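Side-chain contacts in beta-phosphoglucomutase (Clostridium difficile, PDB 4GIB), which probably interconverts beta-D-glucose 1-phosphate and beta-D-glucose 6-phosphate, as a magnesium-dependent phosphomutase of the HAD-like superfamily: residues Ala28-Leu33 with Leu177-Gly182; Ser66-Ser71 with Ile193-Ala198; Lys129-Lys134 with Leu232-Ile237; Ala202-Ser205 with Phe209-Gly212. All blocks are in the same frame, centred on the assembly; numbering follows the deposited sequence.

Contact 1. Residues Ala28-Leu33 with Leu177-Gly182; sequences AFIFDL and LMSAKG. With NA (sodium ion), chain D.
Ile30 of strand 28-31 reaches across to helix 174-183 and sets two of its methyls against the CB of Ser179. Ile30 CD1 comes within 3.8 Å of Ser179 CB, and Ile30 CG2 lies 3.9 Å from the same Ser179 CB, so the serine methylene faces both ends of the branched side chain. With CG1 anti to the carbonyl carbon (chi1 -57°) and CD1 fully extended, one methyl is carried forward beside the helix backbone while CG2 is held nearer the strand. The serine hydroxyl is not spent on the isoleucine: OG is hydrogen-bonded to the OG of Ser138, in the loop after the neighbouring strand. Phe29 and Phe31 alternate with Ile30 and pack on helix 121-130, so the strand is sandwiched between helices, as in a Rossmann-like core. Just past the strand, Asp32, the predicted nucleophile, binds the sodium ion through OD2 at 2.2 Å, while its OD1 takes a weak bond from Leu33 N. Because no bond crosses between strand and helix and Ser179 OG is engaged by Ser138, the contact is wholly van der Waals: a buried hydrocarbon surface meets the carbon side of a serine, next to the strand that leads to the metal site.

Contact 2. Residues Ser66-Ser71 with Ile193-Ala198; sequences SLKGIS and IEDASA. With NA (sodium ion), chain D.
Lys68 reaches out from its loop toward the metal site and meets Asp195 and Ala196, the residues that follow strand 190-194. Its chain leaves the backbone with CG anti to N (chi1 -173°), runs extended to CE and bends only at the last torsion, which turns NZ to the Asp195 carboxylate. Lys68 NZ stands 2.9 Å from Asp195 OD2, a salt bridge whose hydrogen bond is weak; CE is almost as near, so the oxygen lies beside the end of the chain rather than straight ahead of the amine. The stronger partner of Lys68 NZ lies outside the two segments: OD2 of Asp34, the predicted proton donor/acceptor, in a salt bridge. Asp195 divides its carboxylate: OD2 meets the lysine and OD1 binds the sodium ion at 2.3 Å. Ala196 CB packs 4.2 Å from Lys68 CE, against the last methylene of the lysine. Glu194 completes this side of the metal with OE1 at 2.2 Å from the ion, and its OE2 pairs with Lys170. Asp195 N donates to Glu194 OE1 at 2.8 Å, on the anti side of the carboxylate. The lysine sits second in a type II turn, Leu67 to Ile70, with Gly69 taking the positive phi of the third position. Leu67 to Ser71 are predicted substrate residues, in what is probably the cap of this HAD fold, as in relatives; Asp195 belongs to the core. One ammonium group gripped by two carboxylates beside the metal makes the link across the cleft mainly electrostatic.

Contact 3. Residues Lys129-Lys134 with Leu232-Ile237; sequences KSNNIK and LKFEYI
The side-chain amide of Asn131 lies almost flat over one face of the Phe234 ring, the two planes only 12° apart. Asn131 CG is 3.6 Å from both Phe234 CE2 and Phe234 CZ, and the amide therefore rests over the outer part of the ring, toward its far end, with Asn131 CB 3.8 Å from Phe234 CZ. The torsion that puts CG anti to the carbonyl carbon (chi1 -76°) carries the amide across to the aromatic. A different approach is made by Ile133, whose CD1 arrives at the ring edge, near the ring plane, 3.8 Å from Phe234 CZ and about as close to CE1. The same end of the ring is thus met by a polar group over a face and an aliphatic one at the edge. Both are placed by a Schellman motif that ends helix 121-130: Asn132, with positive phi, is its C-prime residue, its N bonded to Lys129 O at 3.1 Å, and Ile133 N is bonded to Val128 O, after which the chain enters strand 134-137. Phe234 opens helix 234-247, directly after the N-cap residue Lys233. Its CG is anti to the backbone N (chi1 -178°), which sends the ring out from the first turn of that helix toward the end of the other. Leu124 and Asp127 of helix 121-130 also touch the phenylalanine. Ile237, one turn further along helix 234-247, touches Phe29 of the central strand, whose side chain also meets Val128 of helix 121-130.

Contact 4. Residues Ala202-Ser205 with Phe209-Gly212; sequences AINS and FSVG. With NA (sodium ion), chain C.
Asn204, with CG anti to the carbonyl carbon (chi1 -66°), and Ser210, with OG between its backbone N and carbonyl carbon (chi1 64°), turn their polar ends into one another between helix 197-205 and strand 209-213. Ser210 OG donates to Asn204 OD1 at 2.7 Å, the hydroxyl tilted 23° from the carbonyl plane. The same OD1 binds the sodium ion at 2.6 Å, so one amide oxygen serves both a proton and a cation. Water 2 is a further ligand, 2.4 Å from the ion. It also donates a hydrogen bond to Asn204 O, at 2.9 Å. ND2 of Asn204 is held by Lys221 O, which fixes the rotation of the amide. Deeper in, Ile203 CG2 presses against Ser210 CB at 3.5 Å, a close van der Waals contact beside the polar pair. Met208 O also binds this sodium, as does Asn223 OD1, which accepts Ser210 N as well. The cation site, apart from the sodium at the predicted magnesium site, joins the end of the crossover helix, the turn after it and the start of strand 209-213, with Asn223 from ahead of strand 224-226 completing it; helix and strand belong to the beta-alpha-beta unit 190-194, 197-205, 209-213 of the Rossmann-like core.

How the contacts relate
Contacts 1, 2 and 4 all reach one parallel sheet, in which strands 28-31, 190-194 and 209-213 lie side by side. Contacts 1 and 2 share a sodium ion and water 1: Asp32 OD2 and Glu194 OE1 stand 2.8 Å apart as its ligands, at the predicted magnesium site. Contact 4 adjoins contact 2 through Glu194 CB and Ile203 CD1, 3.7 Å apart, but holds a separate sodium. Contact 3 is farthest from the active site, its centre about 23 Å from that of contact 2, yet Phe29 N lies 3.0 Å from Lys134 O, where its turn runs into the sheet beside contact 1. Leu232 packs against Val211 of contact 4.

Contact 1. Residues Ala28-Leu33 with Leu177-Gly182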
loop_
_atom_site.group_PDB
_atom_site.type_symbol
_atom_site.label_atom_id
_atom_site.label_comp_id
_atom_site.label_asym_id
_atom_site.label_seq_id
_atom_site.Cartn_x
_atom_site.Cartn_y
_atom_site.Cartn_z
ATOM N N ALA A 28 10.417 -13.320 -3.344
ATOM C CA ALA A 28 10.267 -12.012 -2.710
ATOM C C ALA A 28 9.041 -11.818 -1.846
ATOM O O ALA A 28 8.060 -12.563 -1.933
ATOM C CB ALA A 28 10.313 -10.889 -3.759
ATOM N N PHE A 29 9.171 -10.808 -0.987
ATOM C CA PHE A 29 8.114 -10.281 -0.151
ATOM C C PHE A 29 7.890 -8.892 -0.754
ATOM O O PHE A 29 8.853 -8.100 -0.921
ATOM C CB PHE A 29 8.530 -10.142 1.316
ATOM C CG PHE A 29 8.385 -11.413 2.136
ATOM C CD1 PHE A 29 9.123 -12.533 1.850
ATOM C CD2 PHE A 29 7.545 -11.444 3.243
ATOM C CE1 PHE A 29 8.997 -13.686 2.621
ATOM C CE2 PHE A 29 7.418 -12.599 4.017
ATOM C CZ PHE A 29 8.137 -13.711 3.698
ATOM N N ILE A 30 6.650 -8.605 -1.120
ATOM C CA ILE A 30 6.312 -7.307 -1.675
ATOM C C ILE A 30 5.310 -6.685 -0.728
ATOM O O ILE A 30 4.226 -7.213 -0.541
ATOM C CB ILE A 30 5.722 -7.402 -3.097
ATOM C CG1 ILE A 30 6.701 -8.120 -4.047
ATOM C CG2 ILE A 30 5.402 -5.997 -3.616
ATOM C CD1 ILE A 30 6.153 -8.266 -5.517
ATOM N N PHE A 31 5.680 -5.552 -0.144
ATOM C CA PHE A 31 4.840 -4.883 0.836
ATOM C C PHE A 31 4.078 -3.684 0.305
ATOM O O PHE A 31 4.487 -3.066 -0.677
ATOM C CB PHE A 31 5.724 -4.374 1.982
ATOM C CG PHE A 31 6.465 -5.462 2.721
ATOM C CD1 PHE A 31 7.665 -5.956 2.236
ATOM C CD2 PHE A 31 5.991 -5.947 3.927
ATOM C CE1 PHE A 31 8.359 -6.945 2.928
ATOM C CE2 PHE A 31 6.683 -6.922 4.621
ATOM C CZ PHE A 31 7.869 -7.427 4.110
ATOM N N ASP A 32 2.943 -3.379 0.940
ATOM C CA ASP A 32 2.255 -2.125 0.669
ATOM C C ASP A 32 2.811 -1.233 1.766
ATOM O O ASP A 32 3.336 -1.736 2.769
ATOM C CB ASP A 32 0.731 -2.188 0.772
ATOM C CG ASP A 32 0.077 -0.814 0.477
ATOM O OD1 ASP A 32 0.741 0.011 -0.207
ATOM O OD2 ASP A 32 -1.069 -0.543 0.940
ATOM N N LEU A 33 2.697 0.075 1.605
ATOM C CA LEU A 33 3.233 0.986 2.603
ATOM C C LEU A 33 2.236 1.200 3.760
ATOM O O LEU A 33 2.431 0.682 4.865
ATOM C CB LEU A 33 3.634 2.309 1.937
ATOM C CG LEU A 33 4.233 3.394 2.840
ATOM C CD1 LEU A 33 5.563 2.945 3.445
ATOM C CD2 LEU A 33 4.397 4.679 2.046
ATOM N N LEU A 177 2.618 -6.149 -9.969
ATOM C CA LEU A 177 3.361 -6.709 -11.088
ATOM C C LEU A 177 4.616 -5.860 -11.348
ATOM O O LEU A 177 5.657 -6.388 -11.760
ATOM C CB LEU A 177 2.524 -6.746 -12.365
ATOM C CG LEU A 177 1.296 -7.637 -12.459
ATOM C CD1 LEU A 177 0.555 -7.311 -13.790
ATOM C CD2 LEU A 177 1.646 -9.141 -12.341
ATOM N N MET A 178 4.519 -4.547 -11.118
ATOM C CA MET A 178 5.662 -3.642 -11.312
ATOM C C MET A 178 6.844 -3.981 -10.417
ATOM O O MET A 178 7.993 -3.858 -10.839
ATOM C CB MET A 178 5.255 -2.187 -11.089
ATOM C CG MET A 178 4.381 -1.613 -12.180
ATOM S SD MET A 178 3.797 0.050 -11.787
ATOM C CE MET A 178 5.351 0.977 -11.801
ATOM N N SER A 179 6.585 -4.386 -9.177
ATOM C CA SER A 179 7.675 -4.772 -8.280
ATOM C C SER A 179 8.252 -6.123 -8.696
ATOM O O SER A 179 9.439 -6.356 -8.555
ATOM C CB SER A 179 7.221 -4.806 -6.819
ATOM O OG SER A 179 6.962 -3.495 -6.344
ATOM N N ALA A 180 7.409 -7.018 -9.195
ATOM C CA ALA A 180 7.875 -8.320 -9.653
ATOM C C ALA A 180 8.781 -8.142 -10.870
ATOM O O ALA A 180 9.802 -8.827 -11.021
ATOM C CB ALA A 180 6.709 -9.203 -9.994
ATOM N N LYS A 181 8.387 -7.233 -11.749
ATOM C CA LYS A 181 9.186 -6.914 -12.918
ATOM C C LYS A 181 10.477 -6.251 -12.450
ATOM O O LYS A 181 11.560 -6.629 -12.879
ATOM C CB LYS A 181 8.409 -5.976 -13.846
ATOM C CG LYS A 181 9.162 -5.526 -15.119
ATOM C CD LYS A 181 8.292 -4.532 -15.931
ATOM C CE LYS A 181 8.990 -4.020 -17.168
ATOM N NZ LYS A 181 9.356 -5.106 -18.116
ATOM N N GLY A 182 10.346 -5.295 -11.527
ATOM C CA GLY A 182 11.484 -4.526 -11.006
ATOM C C GLY A 182 12.561 -5.357 -10.347
ATOM O O GLY A 182 13.754 -5.118 -10.542
HETATM NA NA NA D . -2.335 -0.866 2.711
HETATM O O HOH W 1 -3.505 0.752 1.881
#

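Contact 2. Residues Ser66-Ser71 with Ile193-Ala198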
loop_
_atom_site.group_PDB
_atom_site.type_symbol
_atom_site.label_atom_id
_atom_site.label_comp_id
_atom_site.label_asym_id
_atom_site.label_seq_id
_atom_site.Cartn_x
_atom_site.Cartn_y
_atom_site.Cartn_z
ATOM N N SER A 66 -12.360 4.102 1.143
ATOM C CA SER A 66 -12.350 3.787 -0.313
ATOM C C SER A 66 -11.382 4.732 -1.074
ATOM O O SER A 66 -11.409 4.833 -2.311
ATOM C CB SER A 66 -13.720 3.969 -0.925
ATOM O OG SER A 66 -13.937 5.340 -1.231
ATOM N N LEU A 67 -10.600 5.490 -0.325
ATOM C CA LEU A 67 -9.572 6.338 -0.892
ATOM C C LEU A 67 -8.236 5.732 -0.481
ATOM O O LEU A 67 -7.198 6.046 -1.047
ATOM C CB LEU A 67 -9.667 7.763 -0.359
ATOM C CG LEU A 67 -10.941 8.538 -0.640
ATOM C CD1 LEU A 67 -10.871 9.863 0.095
ATOM C CD2 LEU A 67 -11.130 8.728 -2.130
ATOM N N LYS A 68 -8.300 4.848 0.508
ATOM C CA LYS A 68 -7.145 4.167 1.061
ATOM C C LYS A 68 -6.408 3.360 0.008
ATOM O O LYS A 68 -7.006 2.539 -0.694
ATOM C CB LYS A 68 -7.598 3.248 2.194
ATOM C CG LYS A 68 -6.481 2.601 2.964
ATOM C CD LYS A 68 -7.031 1.691 4.050
ATOM C CE LYS A 68 -5.916 0.890 4.707
ATOM N NZ LYS A 68 -4.892 1.754 5.364
ATOM N N GLY A 69 -5.104 3.602 -0.099
ATOM C CA GLY A 69 -4.272 2.902 -1.065
ATOM C C GLY A 69 -4.538 3.295 -2.509
ATOM O O GLY A 69 -4.144 2.583 -3.420
ATOM N N ILE A 70 -5.204 4.427 -2.717
ATOM C CA ILE A 70 -5.523 4.914 -4.064
ATOM C C ILE A 70 -4.591 6.094 -4.414
ATOM O O ILE A 70 -4.288 6.915 -3.557
ATOM C CB ILE A 70 -7.023 5.353 -4.174
ATOM C CG1 ILE A 70 -7.977 4.216 -3.784
ATOM C CG2 ILE A 70 -7.362 5.788 -5.567
ATOM C CD1 ILE A 70 -7.909 2.960 -4.708
ATOM N N SER A 71 -4.142 6.157 -5.666
ATOM C CA SER A 71 -3.268 7.229 -6.151
ATOM C C SER A 71 -3.930 8.602 -6.013
ATOM O O SER A 71 -5.157 8.712 -6.003
ATOM C CB SER A 71 -2.884 7.002 -7.625
ATOM O OG SER A 71 -3.991 7.218 -8.508
ATOM N N ILE A 193 1.998 -8.473 0.873
ATOM C CA ILE A 193 1.411 -8.124 2.182
ATOM C C ILE A 193 0.624 -6.796 2.132
ATOM O O ILE A 193 1.129 -5.773 1.652
ATOM C CB ILE A 193 2.476 -8.086 3.279
ATOM C CG1 ILE A 193 3.263 -9.412 3.253
ATOM C CG2 ILE A 193 1.829 -7.797 4.617
ATOM C CD1 ILE A 193 4.076 -9.690 4.464
ATOM N N GLU A 194 -0.592 -6.811 2.685
ATOM C CA GLU A 194 -1.501 -5.671 2.572
ATOM C C GLU A 194 -2.569 -5.643 3.686
ATOM O O GLU A 194 -2.797 -6.658 4.354
ATOM C CB GLU A 194 -2.136 -5.806 1.185
ATOM C CG GLU A 194 -3.103 -4.800 0.749
ATOM C CD GLU A 194 -2.565 -3.397 0.765
ATOM O OE1 GLU A 194 -2.181 -2.925 1.869
ATOM O OE2 GLU A 194 -2.579 -2.747 -0.312
ATOM N N ASP A 195 -3.192 -4.477 3.908
ATOM C CA ASP A 195 -4.236 -4.323 4.945
ATOM C C ASP A 195 -5.620 -3.918 4.412
ATOM O O ASP A 195 -6.537 -3.675 5.198
ATOM C CB ASP A 195 -3.820 -3.286 6.009
ATOM C CG ASP A 195 -3.935 -1.833 5.506
ATOM O OD1 ASP A 195 -3.864 -1.610 4.282
ATOM O OD2 ASP A 195 -4.094 -0.909 6.339
ATOM N N ALA A 196 -5.773 -3.799 3.096
ATOM C CA ALA A 196 -7.072 -3.411 2.507
ATOM C C ALA A 196 -7.471 -4.445 1.486
ATOM O O ALA A 196 -6.618 -5.045 0.835
ATOM C CB ALA A 196 -6.992 -2.034 1.878
ATOM N N SER A 197 -8.777 -4.662 1.362
ATOM C CA SER A 197 -9.319 -5.659 0.454
ATOM C C SER A 197 -8.948 -5.420 -1.024
ATOM O O SER A 197 -8.757 -6.371 -1.774
ATOM C CB SER A 197 -10.838 -5.730 0.625
ATOM O OG SER A 197 -11.419 -4.445 0.456
ATOM N N ALA A 198 -8.854 -4.164 -1.439
ATOM C CA ALA A 198 -8.498 -3.851 -2.823
ATOM C C ALA A 198 -7.081 -4.343 -3.123
ATOM O O ALA A 198 -6.802 -4.870 -4.199
ATOM C CB ALA A 198 -8.611 -2.346 -3.087
HETATM NA NA NA D . -2.335 -0.866 2.711
HETATM O O HOH W 1 -3.505 0.752 1.881
#

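Contact 3. Residues Lys129-Lys134 with Leu232-Ile237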
loop_
_atom_site.group_PDB
_atom_site.type_symbol
_atom_site.label_atom_id
_atom_site.label_comp_id
_atom_site.label_asym_id
_atom_site.label_seq_id
_atom_site.Cartn_x
_atom_site.Cartn_y
_atom_site.Cartn_z
ATOM N N LYS A 129 15.687 -10.780 4.486
ATOM C CA LYS A 129 17.003 -10.521 3.950
ATOM C C LYS A 129 17.994 -11.652 4.298
ATOM O O LYS A 129 18.797 -12.042 3.452
ATOM C CB LYS A 129 17.496 -9.164 4.473
ATOM C CG LYS A 129 18.523 -8.428 3.601
ATOM C CD LYS A 129 19.892 -9.057 3.568
ATOM C CE LYS A 129 20.859 -8.155 2.798
ATOM N NZ LYS A 129 22.237 -8.720 2.733
ATOM N N SER A 130 17.923 -12.191 5.518
ATOM C CA SER A 130 18.823 -13.293 5.940
ATOM C C SER A 130 18.512 -14.597 5.228
ATOM O O SER A 130 19.327 -15.508 5.211
ATOM C CB SER A 130 18.724 -13.549 7.435
ATOM O OG SER A 130 19.057 -12.401 8.154
ATOM N N ASN A 131 17.313 -14.711 4.683
ATOM C CA ASN A 131 16.944 -15.892 3.932
ATOM C C ASN A 131 17.147 -15.659 2.439
ATOM O O ASN A 131 16.577 -16.372 1.612
ATOM C CB ASN A 131 15.518 -16.311 4.269
ATOM C CG ASN A 131 15.427 -16.998 5.612
ATOM O OD1 ASN A 131 15.134 -16.373 6.625
ATOM N ND2 ASN A 131 15.744 -18.278 5.636
ATOM N N ASN A 132 17.984 -14.668 2.113
ATOM C CA ASN A 132 18.329 -14.329 0.723
ATOM C C ASN A 132 17.096 -14.183 -0.163
ATOM O O ASN A 132 17.007 -14.802 -1.218
ATOM C CB ASN A 132 19.304 -15.365 0.144
ATOM C CG ASN A 132 20.638 -15.425 0.915
ATOM O OD1 ASN A 132 20.931 -14.567 1.753
ATOM N ND2 ASN A 132 21.442 -16.442 0.630
ATOM N N ILE A 133 16.152 -13.358 0.296
ATOM C CA ILE A 133 14.896 -13.102 -0.393
ATOM C C ILE A 133 14.769 -11.600 -0.669
ATOM O O ILE A 133 15.086 -10.780 0.178
ATOM C CB ILE A 133 13.703 -13.588 0.457
ATOM C CG1 ILE A 133 13.750 -15.119 0.617
ATOM C CG2 ILE A 133 12.402 -13.192 -0.183
ATOM C CD1 ILE A 133 12.729 -15.699 1.636
ATOM N N LYS A 134 14.294 -11.247 -1.853
ATOM C CA LYS A 134 14.158 -9.843 -2.219
ATOM C C LYS A 134 12.976 -9.191 -1.537
ATOM O O LYS A 134 12.021 -9.856 -1.130
ATOM C CB LYS A 134 14.031 -9.675 -3.733
ATOM C CG LYS A 134 15.215 -10.214 -4.529
ATOM C CD LYS A 134 15.148 -9.714 -5.966
ATOM C CE LYS A 134 16.330 -10.173 -6.806
ATOM N NZ LYS A 134 16.216 -11.603 -7.175
ATOM N N LEU A 232 3.105 -11.167 11.844
ATOM C CA LEU A 232 3.858 -11.431 10.612
ATOM C C LEU A 232 5.263 -11.973 10.903
ATOM O O LEU A 232 6.260 -11.268 10.732
ATOM C CB LEU A 232 3.970 -10.165 9.769
ATOM C CG LEU A 232 2.679 -9.604 9.164
ATOM C CD1 LEU A 232 2.989 -8.316 8.426
ATOM C CD2 LEU A 232 2.047 -10.628 8.238
ATOM N N LYS A 233 5.329 -13.234 11.324
ATOM C CA LYS A 233 6.597 -13.878 11.647
ATOM C C LYS A 233 7.050 -14.672 10.426
ATOM O O LYS A 233 6.235 -15.304 9.744
ATOM C CB LYS A 233 6.437 -14.780 12.860
ATOM C CG LYS A 233 5.657 -14.116 13.984
ATOM C CD LYS A 233 5.787 -14.857 15.321
ATOM C CE LYS A 233 7.153 -14.629 15.956
ATOM N NZ LYS A 233 7.419 -13.180 16.253
ATOM N N PHE A 234 8.347 -14.641 10.156
ATOM C CA PHE A 234 8.876 -15.258 8.958
ATOM C C PHE A 234 8.634 -16.764 8.822
ATOM O O PHE A 234 8.246 -17.222 7.755
ATOM C CB PHE A 234 10.366 -14.954 8.774
ATOM C CG PHE A 234 10.914 -15.546 7.526
ATOM C CD1 PHE A 234 10.776 -14.879 6.318
ATOM C CD2 PHE A 234 11.490 -16.803 7.537
ATOM C CE1 PHE A 234 11.240 -15.437 5.144
ATOM C CE2 PHE A 234 11.963 -17.379 6.368
ATOM C CZ PHE A 234 11.833 -16.686 5.162
ATOM N N GLU A 235 8.870 -17.528 9.883
ATOM C CA GLU A 235 8.676 -18.975 9.826
ATOM C C GLU A 235 7.206 -19.335 9.656
ATOM O O GLU A 235 6.887 -20.295 8.957
ATOM C CB GLU A 235 9.297 -19.668 11.055
ATOM C CG GLU A 235 10.816 -19.513 11.082
ATOM C CD GLU A 235 11.480 -20.135 12.289
ATOM O OE1 GLU A 235 10.939 -21.112 12.859
ATOM O OE2 GLU A 235 12.572 -19.649 12.654
ATOM N N TYR A 236 6.320 -18.567 10.290
ATOM C CA TYR A 236 4.879 -18.788 10.158
ATOM C C TYR A 236 4.424 -18.467 8.734
ATOM O O TYR A 236 3.657 -19.215 8.128
ATOM C CB TYR A 236 4.111 -17.934 11.166
ATOM C CG TYR A 236 2.607 -18.043 11.049
ATOM C CD1 TYR A 236 1.943 -19.172 11.507
ATOM C CD2 TYR A 236 1.846 -17.005 10.503
ATOM C CE1 TYR A 236 0.562 -19.289 11.413
ATOM C CE2 TYR A 236 0.454 -17.111 10.404
ATOM C CZ TYR A 236 -0.178 -18.265 10.867
ATOM O OH TYR A 236 -1.545 -18.408 10.800
ATOM N N ILE A 237 4.889 -17.350 8.200
ATOM C CA ILE A 237 4.555 -16.991 6.827
ATOM C C ILE A 237 5.075 -18.086 5.876
ATOM O O ILE A 237 4.368 -18.516 4.971
ATOM C CB ILE A 237 5.145 -15.590 6.428
ATOM C CG1 ILE A 237 4.455 -14.473 7.227
ATOM C CG2 ILE A 237 4.953 -15.332 4.945
ATOM C CD1 ILE A 237 5.036 -13.072 7.017
#

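Contact 4. Residues Ala202-Ser205 with Phe209-Gly212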
loop_
_atom_site.group_PDB
_atom_site.type_symbol
_atom_site.label_atom_id
_atom_site.label_comp_id
_atom_site.label_asym_id
_atom_site.label_seq_id
_atom_site.Cartn_x
_atom_site.Cartn_y
_atom_site.Cartn_z
ATOM N N ALA A 202 -5.619 -7.170 -5.712
ATOM C CA ALA A 202 -4.515 -6.874 -6.621
ATOM C C ALA A 202 -3.411 -7.954 -6.534
ATOM O O ALA A 202 -2.886 -8.421 -7.563
ATOM C CB ALA A 202 -3.938 -5.469 -6.320
ATOM N N ILE A 203 -3.067 -8.331 -5.303
ATOM C CA ILE A 203 -2.076 -9.379 -5.047
ATOM C C ILE A 203 -2.522 -10.713 -5.673
ATOM O O ILE A 203 -1.776 -11.320 -6.438
ATOM C CB ILE A 203 -1.805 -9.578 -3.515
ATOM C CG1 ILE A 203 -1.188 -8.325 -2.900
ATOM C CG2 ILE A 203 -0.828 -10.728 -3.275
ATOM C CD1 ILE A 203 -1.166 -8.344 -1.344
ATOM N N ASN A 204 -3.728 -11.176 -5.360
ATOM C CA ASN A 204 -4.217 -12.442 -5.968
ATOM C C ASN A 204 -4.300 -12.311 -7.495
ATOM O O ASN A 204 -4.006 -13.248 -8.230
ATOM C CB ASN A 204 -5.576 -12.861 -5.401
ATOM C CG ASN A 204 -5.518 -13.225 -3.913
ATOM O OD1 ASN A 204 -4.498 -13.713 -3.420
ATOM N ND2 ASN A 204 -6.635 -13.016 -3.204
ATOM N N SER A 205 -4.686 -11.141 -7.978
ATOM C CA SER A 205 -4.784 -10.951 -9.423
ATOM C C SER A 205 -3.413 -10.985 -10.084
ATOM O O SER A 205 -3.322 -11.344 -11.223
ATOM C CB SER A 205 -5.569 -9.704 -9.761
ATOM O OG SER A 205 -6.947 -9.937 -9.494
ATOM N N PHE A 209 1.001 -14.925 -3.512
ATOM C CA PHE A 209 0.467 -15.381 -2.236
ATOM C C PHE A 209 0.082 -14.120 -1.469
ATOM O O PHE A 209 0.918 -13.265 -1.240
ATOM C CB PHE A 209 1.511 -16.219 -1.496
ATOM C CG PHE A 209 1.082 -16.691 -0.138
ATOM C CD1 PHE A 209 0.031 -17.573 0.004
ATOM C CD2 PHE A 209 1.775 -16.305 0.989
ATOM C CE1 PHE A 209 -0.353 -18.038 1.263
ATOM C CE2 PHE A 209 1.407 -16.764 2.248
ATOM C CZ PHE A 209 0.339 -17.627 2.386
ATOM N N SER A 210 -1.195 -13.988 -1.103
ATOM C CA SER A 210 -1.657 -12.775 -0.451
ATOM C C SER A 210 -1.733 -12.933 1.068
ATOM O O SER A 210 -2.256 -13.930 1.575
ATOM C CB SER A 210 -3.010 -12.348 -1.029
ATOM O OG SER A 210 -4.036 -13.314 -0.760
ATOM N N VAL A 211 -1.167 -11.959 1.779
ATOM C CA VAL A 211 -1.202 -11.926 3.246
ATOM C C VAL A 211 -1.921 -10.643 3.662
ATOM O O VAL A 211 -1.485 -9.519 3.324
ATOM C CB VAL A 211 0.197 -11.941 3.866
ATOM C CG1 VAL A 211 0.104 -11.966 5.407
ATOM C CG2 VAL A 211 1.002 -13.137 3.343
ATOM N N GLY A 212 -3.038 -10.822 4.364
ATOM C CA GLY A 212 -3.853 -9.714 4.841
ATOM C C GLY A 212 -3.625 -9.469 6.322
ATOM O O GLY A 212 -3.452 -10.412 7.113
HETATM NA NA NA C . -3.175 -15.764 -4.287
HETATM O O HOH W 2 -3.686 -15.594 -6.604
HETATM O O HOH W 3 -5.257 -16.660 -4.810
#